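Local coordinates for uncharacterized protein HtdX (PDB 4OOB) that catalyses the reversible hydration of trans-2-enoyl-CoA thioesters to (3R)-3-hydroxyacyl-CoA, with a preference for C8 to C12 acyl chains, at residues A29-R34 / G193-A198; A151-I156 / P225-L230; D240-N245 / H252-V257. One frame throughout, in Å; residues are numbered along the deposited sequence.

Contacts 2 and 3 are built into one antiparallel sheet, and contact 1 joins the end of helix 21-31 to helix 193-199, which packs on that sheet. Strands 226-234 and 238-244 are sheet neighbours, joined where Gly229 N comes 2.9 Å from Arg244 O, and the centres of contacts 2 and 3 lie about 12 Å apart. Helix 193-199 meets both: Phe195 CE2 is 3.9 Å from Ile156 CD1, while Thr196 packs on Leu243 and Leu253. This is the hotdog plan of a helix cradled by a curved sheet. In related hydratases the catalytic motif lies, along the chain, between the strand and helix that correspond to 152-156 and 193-199.

Contact 1 (A29-R34 / G193-A198); sequences AVTGLR and GMFTAA
Val30 meets Phe195 through its backbone rather than its side chain: the carbonyl oxygen Val30 O lies at the edge of the phenyl ring, in its plane, 3.4 Å from Phe195 CE1. A chi1 of 173° sets Phe195 CG anti to the backbone N, and the ring beyond it reaches the end of helix 21-31; the rim C-H groups, which carry a slight positive charge, probably suit the oxygen they face. Thr31 comes next. Its CA approaches the same CE1 obliquely, but its firmer contact is with Ala198: the methyl Thr31 CG2 rests 3.8 Å from Ala198 CB, and Thr31 CB is almost as close. The torsion chi1 of 61° puts OG1 between the backbone N and the carbonyl carbon, and the same rotamer turns CG2 to Ala198. The hydroxyl bonds back to the carbonyl of Tyr27 in the preceding helical turn. Gly32 then ends the helix. Its positive phi makes it the C-prime residue of a Schellman motif, with Leu33 N bonded to Ala28 O and a weak link from Gly32 N to Ala29 O. This reversal brings Leu33 round to Ala198 as well. Both its methyls touch there: Leu33 CD1 sits 3.3 Å from Ala198 O, and Leu33 CD2 packs 4.0 Å from Ala198 CB. The small alanine is thus touched by Thr31 and Leu33, in a buried junction of methyl groups, carbonyl oxygens and one ring edge. Around it, Lys160 of helix 158-167 touches both Val30 and Phe195, and Ile161 of that helix adds to the cover of the ring. Pro40 and Leu201 pack on Leu33. Helix 193-199 therefore lies with the end of helix 21-31 on one flank, while Phe195 and Thr196 also reach Ile156 of strand 152-156.

Contact 2 (A151-I156 / P225-L230); sequences AAVLRI and PATAGL
First torsions set Arg155 CG and Thr227 OG1 in place: Arg155 has CG anti to its backbone N (chi1 -156°), and Thr227 has OG1 beside the backbone N (chi1 -63°). A bend at chi2 then redirects the arginine chain. The guanidinium meets the hydroxyl at its edge, in its own plane, with Arg155 NH1 3.0 Å from Thr227 OG1. The N-H points well aside, at 122°, so the bond is weak. Arg155 also lies alongside Pro225, Arg155 NH2 being 3.4 Å from Pro225 CB. On the same face the Val153 and Thr227 side chains cross, with Val153 CG1 3.8 Å from Thr227 CG2. Val153, Arg155 and Thr227 are exposed.

Between the faces runs a regular antiparallel pairing. Leu154 and Ala228 exchange two backbone bonds, each 2.8 Å (Leu154 N to Ala228 O and Ala228 N to Leu154 O), and Ile156 pairs with Ala226 in the same way. At the far end the register slips by one residue: Ala151 and Ala152 both face Leu230, and Leu230 O takes a bond from Ala152 N at 3.3 Å and a weak one from Ala151 N.

The opposite face carries Ala152, Leu154, Ile156, Ala226, Ala228 and Leu230. Helix 193-199 packs on it, Ala199 against Leu154 and Phe195 against Ile156, and Leu243 of the next strand fills in beside Leu154 and Leu230. Strand 152-156 is outermost in the sheet of this chain, and it begins at a classic beta bulge on the rim of a hotdog fold.

Contact 3 (D240-N245 / H252-V257); sequences DLTLRN and HLTATV
His252 and Leu243 meet at a classic beta bulge in the hairpin of strands 238-244 and 251-259, part of the hotdog sheet. Leu243 O receives His252 N at 2.8 Å and, more weakly, Leu253 N. From this point the histidine CB points toward strand 238-244. His252 CB sits 3.5 Å from Leu243 O and 4.0 Å from Leu243 CD2, the two side chains crossing obliquely. CG stays near the same oxygen. Farther out, CD2 passes the backbone of Arg244, while His252 NE2 at the tip reaches Asn245 CB at 3.5 Å. The other nitrogen, ND1, is hydrogen-bonded to the carbonyl of Lys220, so this buried ring is held from outside the hairpin.

Beyond the bulge the pairing is regular, with Leu241 and Ala255 sharing two backbone bonds. Leu241, Leu243, Leu253 and Ala255 form the buried face, where Leu243 CB packs 3.9 Å from Leu253 CG and Thr196 of helix 193-199 touches both leucines. On the other face Asp240 runs alongside Thr256 and forms a salt bridge with Arg258. There, too, the methyl Thr242 CG2 sits 3.7 Å above the centre of the Arg244 guanidinium plane.

Contact 1 (A29-R34 / G193-A198)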
loop_
_atom_site.group_PDB
_atom_site.type_symbol
_atom_site.label_atom_id
_atom_site.label_comp_id
_atom_site.label_asym_id
_atom_site.label_seq_id
_atom_site.Cartn_x
_atom_site.Cartn_y
_atom_site.Cartn_z
ATOM N N ALA A 29 9.264 -9.680 7.961
ATOM C CA ALA A 29 10.643 -9.901 7.468
ATOM C C ALA A 29 10.887 -9.262 6.104
ATOM O O ALA A 29 11.903 -8.570 5.870
ATOM C CB ALA A 29 10.968 -11.393 7.396
ATOM N N VAL A 30 9.965 -9.506 5.176
ATOM C CA VAL A 30 10.156 -8.966 3.818
ATOM C C VAL A 30 10.093 -7.420 3.775
ATOM O O VAL A 30 10.825 -6.807 2.992
ATOM C CB VAL A 30 9.194 -9.600 2.788
ATOM C CG1 VAL A 30 7.781 -9.127 3.017
ATOM C CG2 VAL A 30 9.592 -9.217 1.379
ATOM N N THR A 31 9.201 -6.809 4.572
ATOM C CA THR A 31 9.092 -5.343 4.609
ATOM C C THR A 31 10.142 -4.663 5.481
ATOM O O THR A 31 10.298 -3.439 5.410
ATOM C CB THR A 31 7.699 -4.874 5.024
ATOM O OG1 THR A 31 7.385 -5.347 6.346
ATOM C CG2 THR A 31 6.661 -5.390 4.021
ATOM N N GLY A 32 10.896 -5.459 6.245
ATOM C CA GLY A 32 11.876 -4.957 7.192
ATOM C C GLY A 32 11.235 -4.329 8.430
ATOM O O GLY A 32 11.761 -3.383 8.998
ATOM N N LEU A 33 10.067 -4.802 8.821
ATOM C CA LEU A 33 9.328 -4.228 9.913
ATOM C C LEU A 33 9.419 -5.226 11.069
ATOM O O LEU A 33 9.960 -6.326 10.901
ATOM C CB LEU A 33 7.902 -4.022 9.455
ATOM C CG LEU A 33 7.391 -2.633 9.119
ATOM C CD1 LEU A 33 8.414 -1.654 8.551
ATOM C CD2 LEU A 33 6.208 -2.738 8.200
ATOM N N ARG A 34 8.942 -4.839 12.241
ATOM C CA ARG A 34 9.191 -5.595 13.451
ATOM C C ARG A 34 8.058 -6.607 13.620
ATOM O O ARG A 34 6.918 -6.253 13.473
ATOM C CB ARG A 34 9.251 -4.650 14.644
ATOM C CG ARG A 34 10.048 -5.196 15.821
ATOM C CD ARG A 34 9.762 -4.451 17.116
ATOM N NE ARG A 34 8.576 -5.015 17.741
ATOM C CZ ARG A 34 8.561 -5.930 18.712
ATOM N NH1 ARG A 34 9.693 -6.403 19.248
ATOM N NH2 ARG A 34 7.389 -6.370 19.176
ATOM N N GLY A 193 2.960 -0.527 -4.484
ATOM C CA GLY A 193 2.879 0.663 -3.675
ATOM C C GLY A 193 2.937 0.324 -2.217
ATOM O O GLY A 193 3.623 1.011 -1.460
ATOM N N MET A 194 2.261 -0.757 -1.800
ATOM C CA MET A 194 2.186 -1.033 -0.373
ATOM C C MET A 194 3.459 -1.723 0.142
ATOM O O MET A 194 3.638 -1.845 1.344
ATOM C CB MET A 194 0.915 -1.851 -0.025
ATOM C CG MET A 194 -0.371 -1.069 -0.234
ATOM S SD MET A 194 -0.448 0.393 0.804
ATOM C CE MET A 194 -0.504 -0.388 2.418
ATOM N N PHE A 195 4.332 -2.224 -0.747
ATOM C CA PHE A 195 5.652 -2.639 -0.264
ATOM C C PHE A 195 6.358 -1.437 0.309
ATOM O O PHE A 195 6.847 -1.445 1.427
ATOM C CB PHE A 195 6.558 -3.238 -1.326
ATOM C CG PHE A 195 7.956 -3.474 -0.801
ATOM C CD1 PHE A 195 8.237 -4.583 -0.005
ATOM C CD2 PHE A 195 8.960 -2.523 -0.996
ATOM C CE1 PHE A 195 9.529 -4.780 0.557
ATOM C CE2 PHE A 195 10.242 -2.708 -0.447
ATOM C CZ PHE A 195 10.529 -3.856 0.314
ATOM N N THR A 196 6.416 -0.401 -0.499
ATOM C CA THR A 196 7.150 0.791 -0.178
ATOM C C THR A 196 6.457 1.501 1.000
ATOM O O THR A 196 7.130 2.002 1.896
ATOM C CB THR A 196 7.336 1.604 -1.480
ATOM O OG1 THR A 196 8.721 1.940 -1.664
ATOM C CG2 THR A 196 6.580 2.768 -1.528
ATOM N N ALA A 197 5.121 1.470 1.061
ATOM C CA ALA A 197 4.435 2.154 2.158
ATOM C C ALA A 197 4.767 1.490 3.463
ATOM O O ALA A 197 4.794 2.162 4.485
ATOM C CB ALA A 197 2.948 2.176 1.976
ATOM N N ALA A 198 4.987 0.173 3.429
ATOM C CA ALA A 198 5.331 -0.526 4.621
ATOM C C ALA A 198 6.809 -0.275 4.913
ATOM O O ALA A 198 7.129 0.123 6.026
ATOM C CB ALA A 198 5.064 -2.001 4.488
#

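Contact 2 (A151-I156 / P225-L230)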
loop_
_atom_site.group_PDB
_atom_site.type_symbol
_atom_site.label_atom_id
_atom_site.label_comp_id
_atom_site.label_asym_id
_atom_site.label_seq_id
_atom_site.Cartn_x
_atom_site.Cartn_y
_atom_site.Cartn_z
ATOM N N ALA A 151 17.727 10.285 5.366
ATOM C CA ALA A 151 17.748 9.564 6.631
ATOM C C ALA A 151 18.025 8.079 6.444
ATOM O O ALA A 151 18.594 7.438 7.308
ATOM C CB ALA A 151 16.394 9.723 7.321
ATOM N N ALA A 152 17.557 7.518 5.332
ATOM C CA ALA A 152 17.807 6.125 5.027
ATOM C C ALA A 152 17.677 5.923 3.543
ATOM O O ALA A 152 17.196 6.800 2.802
ATOM C CB ALA A 152 16.843 5.228 5.758
ATOM N N VAL A 153 18.189 4.795 3.113
ATOM C CA VAL A 153 18.171 4.405 1.720
ATOM C C VAL A 153 17.545 3.035 1.585
ATOM O O VAL A 153 18.011 2.059 2.162
ATOM C CB VAL A 153 19.582 4.353 1.156
ATOM C CG1 VAL A 153 19.546 3.885 -0.293
ATOM C CG2 VAL A 153 20.262 5.717 1.299
ATOM N N LEU A 154 16.465 2.978 0.825
ATOM C CA LEU A 154 15.802 1.711 0.486
ATOM C C LEU A 154 16.419 1.158 -0.778
ATOM O O LEU A 154 16.529 1.905 -1.746
ATOM C CB LEU A 154 14.311 1.989 0.265
ATOM C CG LEU A 154 13.446 1.671 1.467
ATOM C CD1 LEU A 154 14.040 2.109 2.773
ATOM C CD2 LEU A 154 12.073 2.255 1.313
ATOM N N ARG A 155 16.829 -0.108 -0.776
ATOM C CA ARG A 155 17.261 -0.799 -2.001
ATOM C C ARG A 155 16.335 -1.971 -2.283
ATOM O O ARG A 155 16.182 -2.862 -1.475
ATOM C CB ARG A 155 18.704 -1.369 -1.955
ATOM C CG ARG A 155 19.241 -1.491 -3.421
ATOM C CD ARG A 155 19.891 -2.791 -3.673
ATOM N NE ARG A 155 20.167 -3.230 -5.056
ATOM C CZ ARG A 155 20.245 -2.508 -6.190
ATOM N NH1 ARG A 155 20.056 -1.200 -6.286
ATOM N NH2 ARG A 155 20.522 -3.150 -7.305
ATOM N N ILE A 156 15.778 -1.994 -3.476
ATOM C CA ILE A 156 14.646 -2.844 -3.737
ATOM C C ILE A 156 14.916 -3.592 -5.021
ATOM O O ILE A 156 15.018 -2.983 -6.060
ATOM C CB ILE A 156 13.370 -2.015 -3.853
ATOM C CG1 ILE A 156 13.249 -1.079 -2.673
ATOM C CG2 ILE A 156 12.123 -2.920 -3.895
ATOM C CD1 ILE A 156 12.021 -0.215 -2.809
ATOM N N PRO A 225 15.732 -2.771 -10.517
ATOM C CA PRO A 225 16.128 -2.500 -9.113
ATOM C C PRO A 225 16.096 -0.991 -8.794
ATOM O O PRO A 225 16.377 -0.167 -9.648
ATOM C CB PRO A 225 17.590 -2.993 -9.059
ATOM C CG PRO A 225 18.062 -2.932 -10.503
ATOM C CD PRO A 225 16.850 -3.357 -11.283
ATOM N N ALA A 226 15.745 -0.644 -7.574
ATOM C CA ALA A 226 15.621 0.747 -7.176
ATOM C C ALA A 226 16.520 1.009 -5.978
ATOM O O ALA A 226 16.540 0.243 -4.990
ATOM C CB ALA A 226 14.189 1.056 -6.805
ATOM N N THR A 227 17.213 2.137 -6.059
ATOM C CA THR A 227 17.871 2.680 -4.898
ATOM C C THR A 227 17.183 3.986 -4.598
ATOM O O THR A 227 17.221 4.884 -5.424
ATOM C CB THR A 227 19.342 2.906 -5.188
ATOM O OG1 THR A 227 19.930 1.632 -5.463
ATOM C CG2 THR A 227 20.003 3.473 -4.027
ATOM N N ALA A 228 16.576 4.128 -3.423
ATOM C CA ALA A 228 15.738 5.288 -3.187
ATOM C C ALA A 228 15.965 5.914 -1.797
ATOM O O ALA A 228 16.020 5.214 -0.762
ATOM C CB ALA A 228 14.308 4.913 -3.397
ATOM N N GLY A 229 16.097 7.242 -1.798
ATOM C CA GLY A 229 16.466 8.005 -0.594
ATOM C C GLY A 229 15.198 8.308 0.161
ATOM O O GLY A 229 14.214 8.760 -0.449
ATOM N N LEU A 230 15.203 8.027 1.469
ATOM C CA LEU A 230 14.043 8.314 2.321
ATOM C C LEU A 230 14.330 9.497 3.274
ATOM O O LEU A 230 15.281 9.481 4.041
ATOM C CB LEU A 230 13.600 7.081 3.131
ATOM C CG LEU A 230 12.502 7.377 4.181
ATOM C CD1 LEU A 230 11.174 7.636 3.514
ATOM C CD2 LEU A 230 12.374 6.243 5.182
#

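Contact 3 (D240-N245 / H252-V257)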
loop_
_atom_site.group_PDB
_atom_site.type_symbol
_atom_site.label_atom_id
_atom_site.label_comp_id
_atom_site.label_asym_id
_atom_site.label_seq_id
_atom_site.Cartn_x
_atom_site.Cartn_y
_atom_site.Cartn_z
ATOM N N ASP A 240 6.478 13.330 8.700
ATOM C CA ASP A 240 6.306 13.594 7.262
ATOM C C ASP A 240 7.392 12.791 6.556
ATOM O O ASP A 240 8.583 12.873 6.930
ATOM C CB ASP A 240 6.496 15.071 6.920
ATOM C CG ASP A 240 5.344 15.954 7.415
ATOM O OD1 ASP A 240 4.300 15.441 7.896
ATOM O OD2 ASP A 240 5.502 17.178 7.289
ATOM N N LEU A 241 6.970 11.999 5.577
ATOM C CA LEU A 241 7.862 11.081 4.838
ATOM C C LEU A 241 7.839 11.401 3.348
ATOM O O LEU A 241 6.782 11.685 2.777
ATOM C CB LEU A 241 7.411 9.628 5.017
ATOM C CG LEU A 241 7.672 8.750 6.244
ATOM C CD1 LEU A 241 7.908 9.491 7.516
ATOM C CD2 LEU A 241 6.524 7.781 6.499
ATOM N N THR A 242 9.024 11.379 2.735
ATOM C CA THR A 242 9.157 11.410 1.295
ATOM C C THR A 242 10.228 10.449 0.847
ATOM O O THR A 242 11.370 10.499 1.341
ATOM C CB THR A 242 9.554 12.786 0.746
ATOM O OG1 THR A 242 8.619 13.741 1.175
ATOM C CG2 THR A 242 9.466 12.768 -0.711
ATOM N N LEU A 243 9.850 9.569 -0.070
ATOM C CA LEU A 243 10.780 8.641 -0.693
ATOM C C LEU A 243 10.999 9.083 -2.126
ATOM O O LEU A 243 10.050 9.200 -2.866
ATOM C CB LEU A 243 10.173 7.235 -0.701
ATOM C CG LEU A 243 11.005 6.080 -1.283
ATOM C CD1 LEU A 243 12.137 5.674 -0.336
ATOM C CD2 LEU A 243 10.161 4.894 -1.662
ATOM N N ARG A 244 12.238 9.300 -2.538
ATOM C CA ARG A 244 12.524 9.737 -3.941
ATOM C C ARG A 244 13.699 9.003 -4.604
ATOM O O ARG A 244 14.418 8.307 -3.924
ATOM C CB ARG A 244 12.748 11.238 -3.976
ATOM C CG ARG A 244 13.428 11.789 -2.776
ATOM C CD ARG A 244 13.781 13.253 -2.994
ATOM N NE ARG A 244 12.967 14.242 -2.269
ATOM C CZ ARG A 244 11.911 14.891 -2.766
ATOM N NH1 ARG A 244 11.465 14.628 -3.993
ATOM N NH2 ARG A 244 11.295 15.808 -2.028
ATOM N N ASN A 245 13.907 9.185 -5.908
ATOM C CA ASN A 245 14.957 8.427 -6.665
ATOM C C ASN A 245 16.291 9.092 -7.001
ATOM O O ASN A 245 17.093 8.482 -7.743
ATOM C CB ASN A 245 14.377 7.954 -8.002
ATOM C CG ASN A 245 13.824 9.089 -8.817
ATOM O OD1 ASN A 245 13.386 10.085 -8.266
ATOM N ND2 ASN A 245 13.823 8.938 -10.118
ATOM N N HIS A 252 8.667 9.146 -5.306
ATOM C CA HIS A 252 7.889 7.901 -5.374
ATOM C C HIS A 252 6.644 7.911 -4.486
ATOM O O HIS A 252 5.605 7.394 -4.861
ATOM C CB HIS A 252 8.741 6.731 -4.929
ATOM C CG HIS A 252 9.852 6.422 -5.859
ATOM N ND1 HIS A 252 9.641 6.251 -7.194
ATOM C CD2 HIS A 252 11.178 6.249 -5.654
ATOM C CE1 HIS A 252 10.788 5.989 -7.795
ATOM N NE2 HIS A 252 11.737 5.959 -6.878
ATOM N N LEU A 253 6.773 8.489 -3.296
ATOM C CA LEU A 253 5.641 8.727 -2.406
ATOM C C LEU A 253 5.910 9.888 -1.433
ATOM O O LEU A 253 7.062 10.231 -1.185
ATOM C CB LEU A 253 5.313 7.465 -1.617
ATOM C CG LEU A 253 6.241 7.053 -0.478
ATOM C CD1 LEU A 253 6.105 7.841 0.796
ATOM C CD2 LEU A 253 5.890 5.598 -0.173
ATOM N N THR A 254 4.839 10.476 -0.912
ATOM C CA THR A 254 4.934 11.440 0.159
ATOM C C THR A 254 3.861 11.003 1.125
ATOM O O THR A 254 2.821 10.493 0.713
ATOM C CB THR A 254 4.694 12.893 -0.303
ATOM O OG1 THR A 254 3.332 13.001 -0.719
ATOM C CG2 THR A 254 5.552 13.225 -1.483
ATOM N N ALA A 255 4.090 11.204 2.402
ATOM C CA ALA A 255 3.211 10.638 3.383
ATOM C C ALA A 255 3.256 11.294 4.729
ATOM O O ALA A 255 4.195 11.936 5.083
ATOM C CB ALA A 255 3.539 9.143 3.549
ATOM N N THR A 256 2.229 11.044 5.523
ATOM C CA THR A 256 2.197 11.567 6.854
ATOM C C THR A 256 1.692 10.512 7.763
ATOM O O THR A 256 0.805 9.738 7.386
ATOM C CB THR A 256 1.250 12.771 7.004
ATOM O OG1 THR A 256 -0.053 12.412 6.564
ATOM C CG2 THR A 256 1.757 13.957 6.193
ATOM N N VAL A 257 2.303 10.503 8.956
ATOM C CA VAL A 257 1.855 9.793 10.124
ATOM C C VAL A 257 1.466 10.843 11.200
ATOM O O VAL A 257 2.243 11.734 11.501
ATOM C CB VAL A 257 3.000 8.908 10.631
ATOM C CG1 VAL A 257 2.538 8.000 11.768
ATOM C CG2 VAL A 257 3.580 8.090 9.476
#